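Local atomic coordinates of lipase (PDB entry 6A0W), a protein that probably hydrolyses the ester bonds of triacylglycerols and related lipids, as a fungal class 3 lipase of the alpha/beta-hydrolase superfamily. Residues A[150-159]-A[181-192]. Residues are numbered along the deposited sequence; the frame is centred on the assembly and turned at random.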
loop_
_atom_site.group_PDB
_atom_site.type_symbol
_atom_site.label_atom_id
_atom_site.label_comp_id
_atom_site.label_asym_id
_atom_site.label_seq_id
_atom_site.Cartn_x
_atom_site.Cartn_y
_atom_site.Cartn_z
ATOM N N TYR A 150 11.292 13.158 1.502
ATOM C CA TYR A 150 10.677 13.008 0.166
ATOM C C TYR A 150 9.851 14.207 -0.341
ATOM O O TYR A 150 9.761 14.398 -1.544
ATOM C CB TYR A 150 9.845 11.704 0.067
ATOM C CG TYR A 150 8.414 11.891 0.398
ATOM C CD1 TYR A 150 7.511 12.269 -0.571
ATOM C CD2 TYR A 150 7.968 11.779 1.686
ATOM C CE1 TYR A 150 6.206 12.545 -0.248
ATOM C CE2 TYR A 150 6.647 12.032 2.003
ATOM C CZ TYR A 150 5.774 12.429 1.037
ATOM O OH TYR A 150 4.450 12.741 1.368
ATOM N N PHE A 151 9.145 14.892 0.557
ATOM C CA PHE A 151 8.196 15.927 0.180
ATOM C C PHE A 151 8.805 17.020 -0.698
ATOM O O PHE A 151 8.263 17.300 -1.776
ATOM C CB PHE A 151 7.552 16.526 1.430
ATOM C CG PHE A 151 6.278 17.283 1.145
ATOM C CD1 PHE A 151 5.069 16.629 1.110
ATOM C CD2 PHE A 151 6.305 18.637 0.863
ATOM C CE1 PHE A 151 3.923 17.275 0.734
ATOM C CE2 PHE A 151 5.155 19.305 0.489
ATOM C CZ PHE A 151 3.962 18.622 0.437
ATOM N N PRO A 152 9.993 17.560 -0.324
ATOM C CA PRO A 152 10.578 18.643 -1.164
ATOM C C PRO A 152 10.909 18.156 -2.544
ATOM O O PRO A 152 10.825 18.905 -3.504
ATOM C CB PRO A 152 11.881 19.028 -0.449
ATOM C CG PRO A 152 11.882 18.254 0.846
ATOM C CD PRO A 152 10.609 17.505 1.016
ATOM N N VAL A 153 11.340 16.901 -2.628
ATOM C CA VAL A 153 11.719 16.308 -3.898
ATOM C C VAL A 153 10.506 16.114 -4.807
ATOM O O VAL A 153 10.600 16.394 -5.997
ATOM C CB VAL A 153 12.413 14.949 -3.681
ATOM C CG1 VAL A 153 12.878 14.381 -5.012
ATOM C CG2 VAL A 153 13.602 15.130 -2.737
ATOM N N VAL A 154 9.344 15.749 -4.258
ATOM C CA VAL A 154 8.146 15.621 -5.145
ATOM C C VAL A 154 7.724 17.014 -5.699
ATOM O O VAL A 154 7.463 17.200 -6.917
ATOM C CB VAL A 154 6.960 14.998 -4.380
ATOM C CG1 VAL A 154 5.696 15.064 -5.214
ATOM C CG2 VAL A 154 7.273 13.561 -4.018
ATOM N N GLN A 155 7.786 18.014 -4.811
ATOM C CA GLN A 155 7.558 19.430 -5.198
ATOM C C GLN A 155 8.469 19.876 -6.310
ATOM O O GLN A 155 8.030 20.438 -7.321
ATOM C CB GLN A 155 7.708 20.366 -4.009
ATOM C CG GLN A 155 6.657 20.173 -2.940
ATOM C CD GLN A 155 6.318 21.467 -2.216
ATOM O OE1 GLN A 155 6.946 21.814 -1.205
ATOM N NE2 GLN A 155 5.251 22.131 -2.672
ATOM N N ASP A 156 9.723 19.460 -6.208
ATOM C CA ASP A 156 10.732 19.870 -7.177
ATOM C C ASP A 156 10.554 19.234 -8.558
ATOM O O ASP A 156 10.751 19.861 -9.606
ATOM C CB ASP A 156 12.123 19.560 -6.580
ATOM C CG ASP A 156 13.197 20.404 -7.198
ATOM O OD1 ASP A 156 13.214 21.642 -6.940
ATOM O OD2 ASP A 156 13.940 19.849 -8.024
ATOM N N GLN A 157 10.253 17.938 -8.560
ATOM C CA GLN A 157 9.984 17.223 -9.801
ATOM C C GLN A 157 8.694 17.701 -10.496
ATOM O O GLN A 157 8.625 17.799 -11.718
ATOM C CB GLN A 157 9.892 15.720 -9.494
ATOM C CG GLN A 157 11.252 15.126 -9.158
ATOM C CD GLN A 157 12.129 15.019 -10.377
ATOM O OE1 GLN A 157 11.747 14.391 -11.378
ATOM N NE2 GLN A 157 13.353 15.564 -10.282
ATOM N N LEU A 158 7.667 17.957 -9.701
ATOM C CA LEU A 158 6.418 18.418 -10.233
ATOM C C LEU A 158 6.567 19.829 -10.818
ATOM O O LEU A 158 6.127 20.071 -11.958
ATOM C CB LEU A 158 5.386 18.386 -9.119
ATOM C CG LEU A 158 3.906 18.540 -9.445
ATOM C CD1 LEU A 158 3.444 17.484 -10.439
ATOM C CD2 LEU A 158 3.131 18.423 -8.148
ATOM N N THR A 159 7.333 20.696 -10.152
ATOM C CA THR A 159 7.724 21.978 -10.779
ATOM C C THR A 159 8.413 21.799 -12.120
ATOM O O THR A 159 8.040 22.445 -13.123
ATOM C CB THR A 159 8.641 22.806 -9.867
ATOM O OG1 THR A 159 8.004 22.990 -8.597
ATOM C CG2 THR A 159 8.932 24.164 -10.470
ATOM N N ALA A 181 1.331 9.575 2.884
ATOM C CA ALA A 181 1.953 10.485 1.961
ATOM C C ALA A 181 0.917 11.092 1.031
ATOM O O ALA A 181 1.013 12.273 0.655
ATOM C CB ALA A 181 3.037 9.790 1.145
ATOM N N GLY A 182 0.027 10.249 0.513
ATOM C CA GLY A 182 -0.959 10.751 -0.436
ATOM C C GLY A 182 -1.850 11.822 0.206
ATOM O O GLY A 182 -2.144 12.825 -0.410
ATOM N N MET A 183 -2.297 11.585 1.432
ATOM C CA MET A 183 -3.073 12.589 2.166
ATOM C C MET A 183 -2.301 13.911 2.470
ATOM O O MET A 183 -2.799 15.015 2.162
ATOM C CB MET A 183 -3.615 11.966 3.445
ATOM C CG MET A 183 -4.633 10.854 3.225
ATOM S SD MET A 183 -6.054 11.415 2.276
ATOM C CE MET A 183 -5.557 10.900 0.640
ATOM N N ASP A 184 -1.004 13.786 2.729
ATOM C CA ASP A 184 -0.134 14.972 2.962
ATOM C C ASP A 184 0.085 15.767 1.687
ATOM O O ASP A 184 -0.026 17.004 1.646
ATOM C CB ASP A 184 1.218 14.492 3.547
ATOM C CG ASP A 184 1.999 15.602 4.298
ATOM O OD1 ASP A 184 1.407 16.627 4.650
ATOM O OD2 ASP A 184 3.223 15.469 4.490
ATOM N N LEU A 185 0.397 15.074 0.606
ATOM C CA LEU A 185 0.457 15.722 -0.682
ATOM C C LEU A 185 -0.860 16.454 -1.019
ATOM O O LEU A 185 -0.852 17.600 -1.507
ATOM C CB LEU A 185 0.801 14.699 -1.770
ATOM C CG LEU A 185 2.239 14.191 -1.659
ATOM C CD1 LEU A 185 2.456 12.879 -2.410
ATOM C CD2 LEU A 185 3.193 15.283 -2.155
ATOM N N TYR A 186 -1.989 15.777 -0.833
ATOM C CA TYR A 186 -3.263 16.444 -1.079
ATOM C C TYR A 186 -3.370 17.718 -0.203
ATOM O O TYR A 186 -3.940 18.715 -0.639
ATOM C CB TYR A 186 -4.437 15.497 -0.812
ATOM C CG TYR A 186 -5.819 16.142 -0.802
ATOM C CD1 TYR A 186 -6.477 16.489 -1.980
ATOM C CD2 TYR A 186 -6.493 16.304 0.389
ATOM C CE1 TYR A 186 -7.738 17.099 -1.953
ATOM C CE2 TYR A 186 -7.768 16.860 0.437
ATOM C CZ TYR A 186 -8.379 17.232 -0.722
ATOM O OH TYR A 186 -9.619 17.760 -0.559
ATOM N N GLN A 187 -2.967 17.612 1.059
ATOM C CA GLN A 187 -3.149 18.713 2.009
ATOM C C GLN A 187 -2.225 19.864 1.667
ATOM O O GLN A 187 -2.677 20.975 1.612
ATOM C CB GLN A 187 -2.954 18.262 3.449
ATOM C CG GLN A 187 -4.057 17.369 3.990
ATOM C CD GLN A 187 -3.569 16.341 4.975
ATOM O OE1 GLN A 187 -2.417 16.386 5.388
ATOM N NE2 GLN A 187 -4.457 15.423 5.407
ATOM N N ARG A 188 -0.994 19.608 1.241
ATOM C CA ARG A 188 0.008 20.656 1.239
ATOM C C ARG A 188 0.600 20.951 -0.084
ATOM O O ARG A 188 1.328 21.924 -0.225
ATOM C CB ARG A 188 1.103 20.300 2.216
ATOM C CG ARG A 188 0.604 20.219 3.642
ATOM C CD ARG A 188 1.768 20.247 4.630
ATOM N NE ARG A 188 2.627 19.069 4.521
ATOM C CZ ARG A 188 3.932 19.104 4.314
ATOM N NH1 ARG A 188 4.617 17.967 4.280
ATOM N NH2 ARG A 188 4.575 20.277 4.297
ATOM N N GLU A 189 0.297 20.141 -1.090
ATOM C CA GLU A 189 0.799 20.433 -2.423
ATOM C C GLU A 189 -0.409 20.708 -3.298
ATOM O O GLU A 189 -1.120 19.801 -3.734
ATOM C CB GLU A 189 1.608 19.246 -2.931
ATOM C CG GLU A 189 1.925 19.243 -4.400
ATOM C CD GLU A 189 2.636 20.512 -4.855
ATOM O OE1 GLU A 189 3.887 20.523 -4.851
ATOM O OE2 GLU A 189 1.943 21.446 -5.320
ATOM N N LYS A 190 -0.663 21.985 -3.527
ATOM C CA LYS A 190 -1.947 22.390 -4.086
ATOM C C LYS A 190 -1.993 22.086 -5.577
ATOM O O LYS A 190 -3.049 22.105 -6.161
ATOM C CB LYS A 190 -2.211 23.880 -3.837
ATOM C CG LYS A 190 -1.088 24.765 -4.376
ATOM C CD LYS A 190 -1.570 26.001 -5.127
ATOM C CE LYS A 190 -0.479 26.531 -6.047
ATOM N NZ LYS A 190 0.551 27.278 -5.270
ATOM N N ARG A 191 -0.858 21.872 -6.233
ATOM C CA ARG A 191 -0.899 21.448 -7.611
ATOM C C ARG A 191 -1.431 20.015 -7.834
ATOM O O ARG A 191 -1.655 19.611 -8.975
ATOM C CB ARG A 191 0.475 21.599 -8.216
ATOM C CG ARG A 191 0.931 23.066 -8.220
ATOM C CD ARG A 191 2.390 23.143 -8.626
ATOM N NE ARG A 191 3.261 22.514 -7.630
ATOM C CZ ARG A 191 4.584 22.451 -7.720
ATOM N NH1 ARG A 191 5.201 22.909 -8.805
ATOM N NH2 ARG A 191 5.271 21.818 -6.774
ATOM N N LEU A 192 -1.628 19.260 -6.755
ATOM C CA LEU A 192 -2.092 17.881 -6.861
ATOM C C LEU A 192 -3.536 17.819 -6.432
ATOM O O LEU A 192 -3.898 18.492 -5.464
ATOM C CB LEU A 192 -1.252 16.934 -6.007
ATOM C CG LEU A 192 0.148 16.721 -6.555
ATOM C CD1 LEU A 192 1.001 16.019 -5.506
ATOM C CD2 LEU A 192 0.197 16.026 -7.903
#
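Three donors converge on Gln155 O: Thr159 N and Thr159 OG1 from the next turn of its own helix, and Arg191 NH2, which arrives from the other segment at 3.1 Å and 22° off the carbonyl plane. The same guanidinium sends NH1 to Thr159 OG1 (2.8 Å), nearly in its own plane. Along its NE/NH2 side it grips Glu189 side-on in a salt bridge, with Arg191 NH2 to Glu189 OE1 at 2.7 Å. Gln155 completes the network: its chain bends at chi2 and brings NE2 to Glu189 OE1 (3.0 Å) from above the carboxylate plane, on the face opposite Arg191 NH2. Glu189 OE2 also accepts from Arg191 N, which ties the carboxylate to its own type I turn, Glu189 to Leu192. Leu158 lies over one face of this guanidinium, and its CD2 packs on Leu192 CG at 3.8 Å.

About one turn back along helix 137-160, Phe151 carries the guanidinium of Arg188 flat on one face in a cation-pi stack, Arg188 CZ 3.9 Å from the ring centroid, the planes 21° apart. Asp184 fixes the arginine's rotation through both NE and NH1, and itself accepts from Tyr143 OH. Leu185 CD2 packs between Phe151 CE1 (3.6 Å) and Val154 CG1, while Tyr150 OH touches Ala181 CB and is hydrogen-bonded to Tyr143 OH.

In this alpha/beta-hydrolase fold helix 173-188 follows strand 165-171, probably across the GxSxG nucleophile elbow; the contact joins its far, C-terminal end to helix 137-160. The axes of 150-159 and 181-188 cross at -57°, and Tyr150 rests on strands 102-108 and 78-85 of the central sheet, Val154 on 102-108.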